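Local coordinates for haloacid dehalogenase domain protein hydrolase (Planctomyces limnophilus, PDB 4OVY) that probably acts as a hydrolase of the haloacid dehalogenase superfamily, possibly a phosphatase, and binds a calcium ion, at residues E36-F41 with Q222-R227; G95-T100 with N208-Q213; G109-E114 with K198-R203; S187-Y192 with L204-F209. All coordinates share one frame; numbering follows the deposited sequence.

Following the chain from the N terminus, the first segment, 36-41, is rejoined last, at 222-227, so contact 1 spans the other three and ties the core strand 38-41 to the end of helix 215-223. Within that span contact 2 closes from 95-100 to 208-213, bringing helix 95-106 against the chain leaving strand 207-209. Contact 3, from 109-114 to 198-203, lies wholly within contact 2 and joins the start of helix 112-125 to strand 198-204. Contact 4, 187-192 with 204-209, starts before contact 3 has closed and ends after it, so the two cross; it shares Asn208 and Phe209 with contact 2. All four reach the same mixed sheet.

Contact 1 (E36-F41 with Q222-R227); sequences ERIVTF and QVIGRR
The guanidinium of Arg226 has Glu36 CA over one of its faces, and Glu36 CG approaches its NH2 at 3.6 Å. The two side chains cross at about a right angle, yet the carboxylate and guanidinium planes are only 16° apart. Their charges do not meet: Glu36 OE2 stays 5.1 Å from Arg226 NH2, and the arginine instead makes a salt bridge through NE with Glu181 of the second subunit. The aliphatic part of Arg226, extended from CG to NE, passes across Ile38, with CD 3.6 Å from Ile38 CG1. Strand 38-41 leads straight to the calcium ligand Asp42 and lies between parallel strands 156-161 and 230-233, the Rossmann-like core of the haloacid dehalogenase fold. Gly225, with positive phi, turns the chain out of helix 215-223 toward strand 230-233. Ile38 and Ile224 slide past each other in opposite directions, Ile38 CG2 lying 3.9 Å from Ile224 CD1, and Thr40 CG2 touches that same methyl at 4.1 Å. An alanine in place of Ile38 would probably open a gap, with Arg226 CD losing its partner and Ile224 CD1 keeping only Thr40 CG2 here. A water donates to both Glu36 O and Arg227 O, at 2.7 Å from each.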
# COMPACT_ATOMS: atom_id res chain seq x y z
N GLU A 36 13.54 -8.14 -1.40
CA GLU A 36 12.51 -9.07 -1.88
C GLU A 36 11.92 -9.96 -0.77
O GLU A 36 10.99 -10.73 -1.02
CB GLU A 36 13.08 -9.95 -3.00
CG GLU A 36 13.34 -9.21 -4.30
CD GLU A 36 14.11 -10.05 -5.32
OE1 GLU A 36 13.83 -11.26 -5.47
OE2 GLU A 36 15.00 -9.50 -5.98
N ARG A 37 12.44 -9.84 0.45
CA ARG A 37 12.00 -10.69 1.56
C ARG A 37 10.68 -10.22 2.17
O ARG A 37 10.64 -9.64 3.25
CB ARG A 37 13.09 -10.76 2.63
CG ARG A 37 14.38 -11.39 2.10
CD ARG A 37 15.44 -11.47 3.18
NE ARG A 37 16.74 -11.74 2.57
CZ ARG A 37 17.91 -11.64 3.18
NH1 ARG A 37 17.99 -11.28 4.46
NH2 ARG A 37 19.01 -11.89 2.49
N ILE A 38 9.60 -10.48 1.44
CA ILE A 38 8.25 -10.11 1.83
C ILE A 38 7.55 -11.35 2.34
O ILE A 38 7.56 -12.40 1.66
CB ILE A 38 7.45 -9.58 0.62
CG1 ILE A 38 8.14 -8.38 -0.03
CG2 ILE A 38 6.01 -9.24 1.02
CD1 ILE A 38 8.53 -7.28 0.93
N VAL A 39 6.95 -11.25 3.52
CA VAL A 39 6.15 -12.32 4.10
C VAL A 39 4.78 -11.78 4.50
O VAL A 39 4.68 -10.70 5.09
CB VAL A 39 6.85 -13.02 5.29
CG1 VAL A 39 7.21 -12.03 6.39
CG2 VAL A 39 5.98 -14.13 5.86
N THR A 40 3.73 -12.53 4.17
CA THR A 40 2.35 -12.11 4.43
C THR A 40 1.65 -13.07 5.39
O THR A 40 1.75 -14.29 5.26
CB THR A 40 1.53 -11.99 3.13
OG1 THR A 40 1.60 -13.21 2.39
CG2 THR A 40 2.03 -10.84 2.29
N PHE A 41 0.94 -12.48 6.35
CA PHE A 41 0.17 -13.22 7.35
C PHE A 41 -1.29 -12.79 7.29
O PHE A 41 -1.59 -11.60 7.26
CB PHE A 41 0.67 -12.88 8.76
CG PHE A 41 2.07 -13.34 9.04
CD1 PHE A 41 3.16 -12.56 8.67
CD2 PHE A 41 2.30 -14.53 9.71
CE1 PHE A 41 4.45 -12.99 8.93
CE2 PHE A 41 3.59 -14.96 9.98
CZ PHE A 41 4.66 -14.18 9.59
N GLN A 222 -1.32 -5.23 -5.78
CA GLN A 222 -1.57 -3.79 -5.89
C GLN A 222 -0.77 -2.98 -4.86
O GLN A 222 -0.12 -2.00 -5.21
CB GLN A 222 -3.07 -3.48 -5.73
CG GLN A 222 -3.95 -4.03 -6.84
CD GLN A 222 -3.96 -3.17 -8.09
OE1 GLN A 222 -2.98 -2.49 -8.40
NE2 GLN A 222 -5.08 -3.19 -8.81
N VAL A 223 -0.82 -3.40 -3.60
CA VAL A 223 -0.20 -2.63 -2.51
C VAL A 223 1.32 -2.86 -2.41
O VAL A 223 2.10 -1.90 -2.31
CB VAL A 223 -0.86 -2.95 -1.16
CG1 VAL A 223 -0.11 -2.29 -0.00
CG2 VAL A 223 -2.32 -2.51 -1.18
N ILE A 224 1.74 -4.12 -2.42
CA ILE A 224 3.16 -4.45 -2.24
C ILE A 224 3.95 -4.38 -3.55
O ILE A 224 5.12 -3.99 -3.57
CB ILE A 224 3.35 -5.84 -1.59
CG1 ILE A 224 2.49 -5.96 -0.33
CG2 ILE A 224 4.82 -6.08 -1.27
CD1 ILE A 224 2.69 -7.24 0.46
N GLY A 225 3.30 -4.75 -4.65
CA GLY A 225 3.95 -4.79 -5.95
C GLY A 225 4.95 -5.91 -6.12
O GLY A 225 5.79 -5.86 -7.01
N ARG A 226 4.84 -6.93 -5.26
CA ARG A 226 5.80 -8.04 -5.24
C ARG A 226 5.05 -9.33 -4.89
O ARG A 226 4.10 -9.30 -4.14
CB ARG A 226 6.88 -7.82 -4.16
CG ARG A 226 7.79 -6.60 -4.30
CD ARG A 226 8.70 -6.48 -3.07
NE ARG A 226 9.71 -5.40 -3.11
CZ ARG A 226 10.82 -5.43 -3.84
NH1 ARG A 226 11.68 -4.41 -3.79
NH2 ARG A 226 11.09 -6.46 -4.64
N ARG A 227 5.52 -10.46 -5.40
CA ARG A 227 5.06 -11.75 -4.91
C ARG A 227 5.82 -12.05 -3.62
O ARG A 227 7.05 -12.05 -3.62
CB ARG A 227 5.34 -12.85 -5.94
CG ARG A 227 4.73 -14.20 -5.59
CD ARG A 227 5.29 -15.32 -6.45
NE ARG A 227 5.20 -15.02 -7.88
CZ ARG A 227 4.20 -15.37 -8.70
NH1 ARG A 227 4.27 -15.03 -9.97
NH2 ARG A 227 3.15 -16.06 -8.26
O HOH W 1 9.20 -10.58 -3.06

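Contact 2 (G95-T100 with N208-Q213); sequences GAKGLT and NFIDDQ. With EDO (1,2-ethanediol), chain H; EDO (1,2-ethanediol), chain I.
Ile210 and Asp212 are the two residues of 208-213 that press on helix 95-106, meeting Ala96, Lys97 and Thr100 without any direct hydrogen bond. The segment begins at the end of strand 207-209, where Asn208 gives its ND2 to O1 of an ethanediol at 2.9 Å. Phe209 turns away from the helix, and Asp211 OD1 lies at the edge of its ring, in plane. Ile210 carries most of the packing. Its CG1 stands anti to the carbonyl carbon (chi1 -58°), which puts CG2 3.9 Å from Ala96 CB; chi2 (-55°) then carries CD1 to within 3.9 Å of Lys97 CA and 4.1 Å of Thr100 CB. Ala96 and Thr100 lie about one helical turn apart, and the two ends of the isoleucine touch one each. Lys97 crosses it at about a right angle, its ammonium leading off to a salt bridge with Glu101. Asp212 follows, its CB 3.8 Å from Ala96 CB. Its OD1 takes a weak bond from Gln213 N, which would help to hold the carboxylate's rotation, and its OD2 has a long, weak bond of 3.5 Å from O2 of a second ethanediol. The Asp212 side chain is about 7 Å from the bound calcium. Helix 95-106 is probably part of a cap inserted after the first core strand; here it lies against the short strand 207-209, which pairs with strand 183-195, while Phe209 packs on Val218 of helix 215-223.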
# COMPACT_ATOMS: atom_id res chain seq x y z
N GLY A 95 -19.36 -13.22 6.19
CA GLY A 95 -18.06 -13.25 5.54
C GLY A 95 -17.37 -11.89 5.58
O GLY A 95 -17.86 -10.96 6.23
N ALA A 96 -16.25 -11.77 4.88
CA ALA A 96 -15.50 -10.52 4.82
C ALA A 96 -16.32 -9.38 4.23
O ALA A 96 -16.31 -8.26 4.75
CB ALA A 96 -14.23 -10.72 4.01
N LYS A 97 -17.04 -9.66 3.16
CA LYS A 97 -17.83 -8.62 2.50
C LYS A 97 -18.90 -8.08 3.45
O LYS A 97 -19.00 -6.88 3.64
CB LYS A 97 -18.47 -9.15 1.22
CG LYS A 97 -19.11 -8.07 0.36
CD LYS A 97 -19.52 -8.65 -0.99
CE LYS A 97 -19.77 -7.57 -2.03
NZ LYS A 97 -21.14 -7.02 -1.89
N GLY A 98 -19.68 -8.98 4.05
CA GLY A 98 -20.76 -8.59 4.96
C GLY A 98 -20.27 -7.84 6.19
O GLY A 98 -20.89 -6.88 6.64
N LEU A 99 -19.14 -8.27 6.73
CA LEU A 99 -18.53 -7.60 7.88
C LEU A 99 -18.12 -6.16 7.56
O LEU A 99 -18.38 -5.24 8.34
CB LEU A 99 -17.33 -8.42 8.36
CG LEU A 99 -16.46 -7.82 9.46
CD1 LEU A 99 -17.28 -7.62 10.73
CD2 LEU A 99 -15.26 -8.73 9.72
N THR A 100 -17.48 -5.95 6.41
CA THR A 100 -17.09 -4.60 6.03
C THR A 100 -18.33 -3.76 5.64
O THR A 100 -18.39 -2.59 5.98
CB THR A 100 -15.98 -4.60 4.95
OG1 THR A 100 -14.74 -4.96 5.58
CG2 THR A 100 -15.78 -3.22 4.33
N ASN A 208 -14.66 -0.07 -0.95
CA ASN A 208 -13.47 0.13 -1.77
C ASN A 208 -12.89 -1.21 -2.21
O ASN A 208 -12.64 -1.43 -3.39
CB ASN A 208 -12.42 0.94 -1.00
CG ASN A 208 -11.20 1.24 -1.83
OD1 ASN A 208 -11.31 1.65 -2.98
ND2 ASN A 208 -10.01 1.03 -1.26
N PHE A 209 -12.69 -2.11 -1.25
CA PHE A 209 -12.03 -3.38 -1.53
C PHE A 209 -12.30 -4.42 -0.46
O PHE A 209 -12.33 -4.10 0.73
CB PHE A 209 -10.52 -3.14 -1.66
CG PHE A 209 -9.76 -4.33 -2.16
CD1 PHE A 209 -9.83 -4.71 -3.50
CD2 PHE A 209 -8.97 -5.09 -1.29
CE1 PHE A 209 -9.13 -5.81 -3.96
CE2 PHE A 209 -8.27 -6.19 -1.75
CZ PHE A 209 -8.35 -6.55 -3.08
N ILE A 210 -12.51 -5.66 -0.90
CA ILE A 210 -12.68 -6.81 -0.03
C ILE A 210 -11.47 -7.73 -0.23
O ILE A 210 -11.29 -8.33 -1.30
CB ILE A 210 -13.99 -7.58 -0.33
CG1 ILE A 210 -15.20 -6.65 -0.19
CG2 ILE A 210 -14.13 -8.80 0.56
CD1 ILE A 210 -15.32 -5.95 1.15
N ASP A 211 -10.67 -7.85 0.82
CA ASP A 211 -9.37 -8.52 0.76
C ASP A 211 -9.44 -9.96 1.27
O ASP A 211 -8.80 -10.32 2.27
CB ASP A 211 -8.37 -7.72 1.60
CG ASP A 211 -6.95 -8.25 1.50
OD1 ASP A 211 -6.48 -8.48 0.37
OD2 ASP A 211 -6.30 -8.42 2.57
N ASP A 212 -10.21 -10.79 0.58
CA ASP A 212 -10.35 -12.20 0.96
C ASP A 212 -10.41 -13.10 -0.27
O ASP A 212 -10.73 -12.64 -1.37
CB ASP A 212 -11.60 -12.39 1.83
CG ASP A 212 -11.54 -13.66 2.69
OD1 ASP A 212 -10.47 -14.27 2.85
OD2 ASP A 212 -12.60 -14.04 3.23
N GLN A 213 -10.07 -14.37 -0.06
CA GLN A 213 -10.08 -15.38 -1.12
C GLN A 213 -9.20 -14.91 -2.29
O GLN A 213 -8.05 -14.54 -2.07
CB GLN A 213 -11.52 -15.72 -1.54
CG GLN A 213 -12.43 -16.06 -0.38
CD GLN A 213 -13.88 -16.17 -0.81
OE1 GLN A 213 -14.24 -17.05 -1.59
NE2 GLN A 213 -14.71 -15.28 -0.30
C1 EDO H . -12.37 -11.74 8.63
O1 EDO H . -11.12 -12.43 8.80
C2 EDO H . -13.16 -12.36 7.49
O2 EDO H . -12.29 -12.66 6.39
C1 EDO I . -7.23 2.74 -2.29
O1 EDO I . -7.15 1.37 -1.87
C2 EDO I . -6.53 2.88 -3.62
O2 EDO I . -7.01 1.86 -4.51

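Contact 3 (G109-E114 with K198-R203); sequences GMTDDE and KPVLVR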
# COMPACT_ATOMS: atom_id res chain seq x y z
N GLY A 109 -19.59 8.90 7.12
CA GLY A 109 -19.73 10.33 7.42
C GLY A 109 -18.78 10.86 8.48
O GLY A 109 -18.69 12.08 8.68
N MSE A 110 -18.09 9.97 9.19
CA MSE A 110 -17.10 10.38 10.19
C MSE A 110 -15.73 10.32 9.57
O MSE A 110 -15.54 9.69 8.53
CB MSE A 110 -17.21 9.51 11.45
CG MSE A 110 -16.66 8.10 11.30
SE MSE A 110 -16.70 7.15 13.03
CE MSE A 110 -18.64 7.26 13.35
N THR A 111 -14.77 10.98 10.21
CA THR A 111 -13.41 10.99 9.70
C THR A 111 -12.68 9.70 10.06
O THR A 111 -13.11 8.96 10.95
CB THR A 111 -12.58 12.17 10.23
OG1 THR A 111 -12.39 12.02 11.64
CG2 THR A 111 -13.28 13.50 9.95
N ASP A 112 -11.57 9.47 9.37
CA ASP A 112 -10.65 8.37 9.70
C ASP A 112 -10.20 8.42 11.17
O ASP A 112 -10.20 7.41 11.85
CB ASP A 112 -9.44 8.35 8.75
CG ASP A 112 -8.65 9.68 8.73
OD1 ASP A 112 -9.18 10.75 9.07
OD2 ASP A 112 -7.47 9.63 8.34
N ASP A 113 -9.85 9.61 11.65
CA ASP A 113 -9.41 9.77 13.03
C ASP A 113 -10.53 9.48 14.04
O ASP A 113 -10.29 8.91 15.10
CB ASP A 113 -8.85 11.17 13.26
CG ASP A 113 -7.48 11.37 12.63
OD1 ASP A 113 -6.85 10.40 12.17
OD2 ASP A 113 -7.02 12.53 12.61
N GLU A 114 -11.76 9.87 13.70
CA GLU A 114 -12.90 9.59 14.57
C GLU A 114 -13.12 8.08 14.68
O GLU A 114 -13.32 7.55 15.79
CB GLU A 114 -14.16 10.32 14.05
CG GLU A 114 -14.09 11.82 14.36
CD GLU A 114 -15.08 12.70 13.62
OE1 GLU A 114 -15.73 12.27 12.64
OE2 GLU A 114 -15.19 13.87 14.02
N LYS A 198 -9.54 22.26 8.76
CA LYS A 198 -8.65 21.13 9.02
C LYS A 198 -8.81 20.08 7.91
O LYS A 198 -9.91 19.59 7.69
CB LYS A 198 -9.00 20.52 10.38
CG LYS A 198 -8.36 19.18 10.71
CD LYS A 198 -8.68 18.80 12.16
CE LYS A 198 -8.63 17.30 12.38
NZ LYS A 198 -7.29 16.74 12.09
N PRO A 199 -7.71 19.74 7.20
CA PRO A 199 -7.83 18.68 6.20
C PRO A 199 -8.08 17.30 6.82
O PRO A 199 -7.37 16.88 7.73
CB PRO A 199 -6.46 18.71 5.49
CG PRO A 199 -5.87 20.04 5.82
CD PRO A 199 -6.38 20.36 7.19
N VAL A 200 -9.11 16.61 6.32
CA VAL A 200 -9.49 15.31 6.85
C VAL A 200 -9.87 14.35 5.73
O VAL A 200 -10.16 14.78 4.60
CB VAL A 200 -10.69 15.40 7.82
CG1 VAL A 200 -10.40 16.33 8.99
CG2 VAL A 200 -11.96 15.83 7.10
N LEU A 201 -9.84 13.06 6.04
CA LEU A 201 -10.43 12.04 5.18
C LEU A 201 -11.70 11.55 5.84
O LEU A 201 -11.69 11.20 7.03
CB LEU A 201 -9.49 10.86 4.95
CG LEU A 201 -8.34 11.01 3.94
CD1 LEU A 201 -8.82 11.56 2.59
CD2 LEU A 201 -7.22 11.87 4.49
N VAL A 202 -12.78 11.52 5.07
CA VAL A 202 -14.11 11.14 5.54
C VAL A 202 -14.49 9.79 4.95
O VAL A 202 -14.33 9.56 3.75
CB VAL A 202 -15.15 12.21 5.13
CG1 VAL A 202 -16.55 11.80 5.55
CG2 VAL A 202 -14.78 13.55 5.75
N ARG A 203 -15.02 8.92 5.79
CA ARG A 203 -15.49 7.60 5.37
C ARG A 203 -16.81 7.69 4.60
O ARG A 203 -17.76 8.36 5.03
CB ARG A 203 -15.68 6.70 6.58
CG ARG A 203 -14.41 6.43 7.38
CD ARG A 203 -14.74 5.73 8.69
NE ARG A 203 -15.59 4.57 8.45
CZ ARG A 203 -15.17 3.33 8.23
NH1 ARG A 203 -13.87 3.02 8.24
NH2 ARG A 203 -16.06 2.37 8.00
O HOH W 2 -8.26 13.13 8.91
O HOH W 3 -8.66 14.34 11.44
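Three backbone hydrogen bonds stitch 109-114 to strand 198-203: Gly109 N to Arg203 O at 2.8 Å, Arg203 N to Met110 O at 2.9 Å and Asp112 N to Leu201 O at 2.9 Å. The last two flank a single bridge between Thr111 and Val202, and Thr111 CA adds a CA-H...O contact to Leu201 O. In a capping box that opens helix 112-125, Thr111 OG1, between backbone N and carbonyl carbon (chi1 67°), accepts from Glu114 N at 3.0 Å, and Glu114 OE1 takes Thr111 N from above the carboxylate plane. Among apolar contacts, Thr111 CG2 packs on Val200 CB at 3.9 Å, and CG of selenomethionine Met110 runs beside Arg203 CD. Across the segments the charged groups are linked by water: one donates to Asp112 OD1 and accepts from Leu201 N; another links Asp113 OD2 to Lys198 NZ, themselves 4.3 Å apart, beyond a salt bridge. Main-chain bonds thus set the helix start on the strand. The carboxylates of Asp112 and Asp113, whose charges would probably interact favourably with the helix dipole's N-terminal end, make no direct hydrogen bond to the strand, and Asp112 turns OD2 to a salt bridge with Arg221 of the second subunit.

Contact 4 (S187-Y192 with L204-F209); sequences SVKLKY and LAELNF. With EDO (1,2-ethanediol), chain D; EDO (1,2-ethanediol), chain I.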
# COMPACT_ATOMS: atom_id res chain seq x y z
N SER A 187 -11.67 -2.40 2.92
CA SER A 187 -11.81 -0.97 3.14
C SER A 187 -13.07 -0.37 2.50
O SER A 187 -13.65 -0.95 1.57
CB SER A 187 -10.56 -0.24 2.62
OG SER A 187 -10.35 -0.49 1.23
N VAL A 188 -13.48 0.78 3.03
CA VAL A 188 -14.47 1.65 2.38
C VAL A 188 -13.74 2.77 1.67
O VAL A 188 -12.55 3.02 1.94
CB VAL A 188 -15.47 2.26 3.38
CG1 VAL A 188 -16.21 1.17 4.13
CG2 VAL A 188 -14.78 3.22 4.36
N LYS A 189 -14.44 3.46 0.78
CA LYS A 189 -13.88 4.61 0.10
C LYS A 189 -13.79 5.81 1.05
O LYS A 189 -14.55 5.92 2.01
CB LYS A 189 -14.70 4.98 -1.13
CG LYS A 189 -14.63 3.95 -2.24
CD LYS A 189 -15.23 4.49 -3.53
CE LYS A 189 -15.44 3.38 -4.55
NZ LYS A 189 -14.15 2.77 -4.96
N LEU A 190 -12.82 6.67 0.77
CA LEU A 190 -12.63 7.92 1.50
C LEU A 190 -12.81 9.12 0.58
O LEU A 190 -12.64 9.02 -0.63
CB LEU A 190 -11.22 7.97 2.09
CG LEU A 190 -10.88 6.89 3.12
CD1 LEU A 190 -9.41 6.99 3.50
CD2 LEU A 190 -11.78 7.02 4.35
N LYS A 191 -13.13 10.26 1.18
CA LYS A 191 -13.23 11.53 0.47
C LYS A 191 -12.43 12.57 1.25
O LYS A 191 -12.51 12.61 2.48
CB LYS A 191 -14.70 11.94 0.37
CG LYS A 191 -14.95 13.34 -0.18
CD LYS A 191 -16.43 13.73 -0.12
CE LYS A 191 -16.94 13.85 1.31
NZ LYS A 191 -18.33 14.41 1.41
N TYR A 192 -11.65 13.39 0.55
CA TYR A 192 -10.88 14.47 1.17
C TYR A 192 -11.74 15.72 1.27
O TYR A 192 -12.38 16.13 0.30
CB TYR A 192 -9.66 14.79 0.31
CG TYR A 192 -8.79 15.94 0.79
CD1 TYR A 192 -7.87 15.75 1.82
CD2 TYR A 192 -8.85 17.19 0.19
CE1 TYR A 192 -7.05 16.80 2.24
CE2 TYR A 192 -8.04 18.23 0.61
CZ TYR A 192 -7.14 18.02 1.64
OH TYR A 192 -6.33 19.06 2.06
N LEU A 204 -16.87 7.02 3.46
CA LEU A 204 -18.07 6.96 2.63
C LEU A 204 -18.83 5.66 2.85
O LEU A 204 -18.28 4.67 3.35
CB LEU A 204 -17.70 7.10 1.16
CG LEU A 204 -16.91 8.36 0.78
CD1 LEU A 204 -16.63 8.35 -0.71
CD2 LEU A 204 -17.67 9.62 1.19
N ALA A 205 -20.11 5.67 2.49
CA ALA A 205 -20.95 4.47 2.55
C ALA A 205 -20.82 3.72 1.23
O ALA A 205 -21.80 3.44 0.55
CB ALA A 205 -22.40 4.86 2.81
N GLU A 206 -19.58 3.39 0.89
CA GLU A 206 -19.25 2.76 -0.38
C GLU A 206 -18.06 1.85 -0.15
O GLU A 206 -17.09 2.26 0.49
CB GLU A 206 -18.92 3.84 -1.40
CG GLU A 206 -19.17 3.46 -2.84
CD GLU A 206 -18.79 4.57 -3.80
OE1 GLU A 206 -18.82 5.76 -3.39
OE2 GLU A 206 -18.44 4.25 -4.96
N LEU A 207 -18.13 0.62 -0.66
CA LEU A 207 -17.02 -0.33 -0.54
C LEU A 207 -15.87 0.08 -1.45
O LEU A 207 -16.09 0.49 -2.58
CB LEU A 207 -17.46 -1.74 -0.91
CG LEU A 207 -18.39 -2.49 0.03
CD1 LEU A 207 -18.70 -3.86 -0.56
CD2 LEU A 207 -17.78 -2.61 1.43
N ASN A 208 -14.66 -0.07 -0.95
CA ASN A 208 -13.47 0.13 -1.77
C ASN A 208 -12.89 -1.21 -2.21
O ASN A 208 -12.64 -1.43 -3.39
CB ASN A 208 -12.42 0.94 -1.00
CG ASN A 208 -11.20 1.24 -1.83
OD1 ASN A 208 -11.31 1.65 -2.98
ND2 ASN A 208 -10.01 1.03 -1.26
N PHE A 209 -12.69 -2.11 -1.25
CA PHE A 209 -12.03 -3.38 -1.53
C PHE A 209 -12.30 -4.42 -0.46
O PHE A 209 -12.33 -4.10 0.73
CB PHE A 209 -10.52 -3.14 -1.66
CG PHE A 209 -9.76 -4.33 -2.16
CD1 PHE A 209 -9.83 -4.71 -3.50
CD2 PHE A 209 -8.97 -5.09 -1.29
CE1 PHE A 209 -9.13 -5.81 -3.96
CE2 PHE A 209 -8.27 -6.19 -1.75
CZ PHE A 209 -8.35 -6.55 -3.08
C1 EDO D . -6.20 -3.09 0.48
O1 EDO D . -5.57 -2.82 1.75
C2 EDO D . -7.29 -2.06 0.17
O2 EDO D . -8.30 -2.05 1.18
C1 EDO I . -7.23 2.74 -2.29
O1 EDO I . -7.15 1.37 -1.87
C2 EDO I . -6.53 2.88 -3.62
O2 EDO I . -7.01 1.86 -4.51
O HOH W 4 -11.02 3.72 -4.81
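A classic beta bulge joins strand 207-209 to strand 183-195: Asn208 and Phe209 together pair with Ser187. Ser187 O is gripped by two donors from the same face of its carbonyl plane, Asn208 N at 2.9 Å and Phe209 N at 3.2 Å, while Ser187 N returns a bond to Phe209 O at 2.8 Å. The side chains repeat the pairing. Asn208 CG stands anti to its backbone N (chi1 -177°), and ND2 gives a hydrogen to Ser187 OG at 2.9 Å, the serine oxygen lying in the amide plane. That hydroxyl donates to an ethanediol O2. An alanine in place of Asn208 would probably leave Ser187 OG without this donor and its hydroxyl freer to turn. Lys189 N bonds Glu206 O at 2.9 Å and Lys189 O receives Leu204 N, on either side of the inverse gamma turn centred on Ala205. The lysine chain crosses that of Glu206 at a slant, its CE 3.2 Å from Glu206 OE2, but NZ stops 4.5 Å from that oxygen and a water, weakly held by NZ, links it to Asn208 OD1. Leu204 spreads its methyls, CD1 on Lys189 CB and CD2 on Lys191 CB. Gln222 of the second subunit packs on Ser187 and Asn208. One carbonyl shared by two successive N-H groups, the register slipping by one residue, is the signature of a classic bulge in an antiparallel pair.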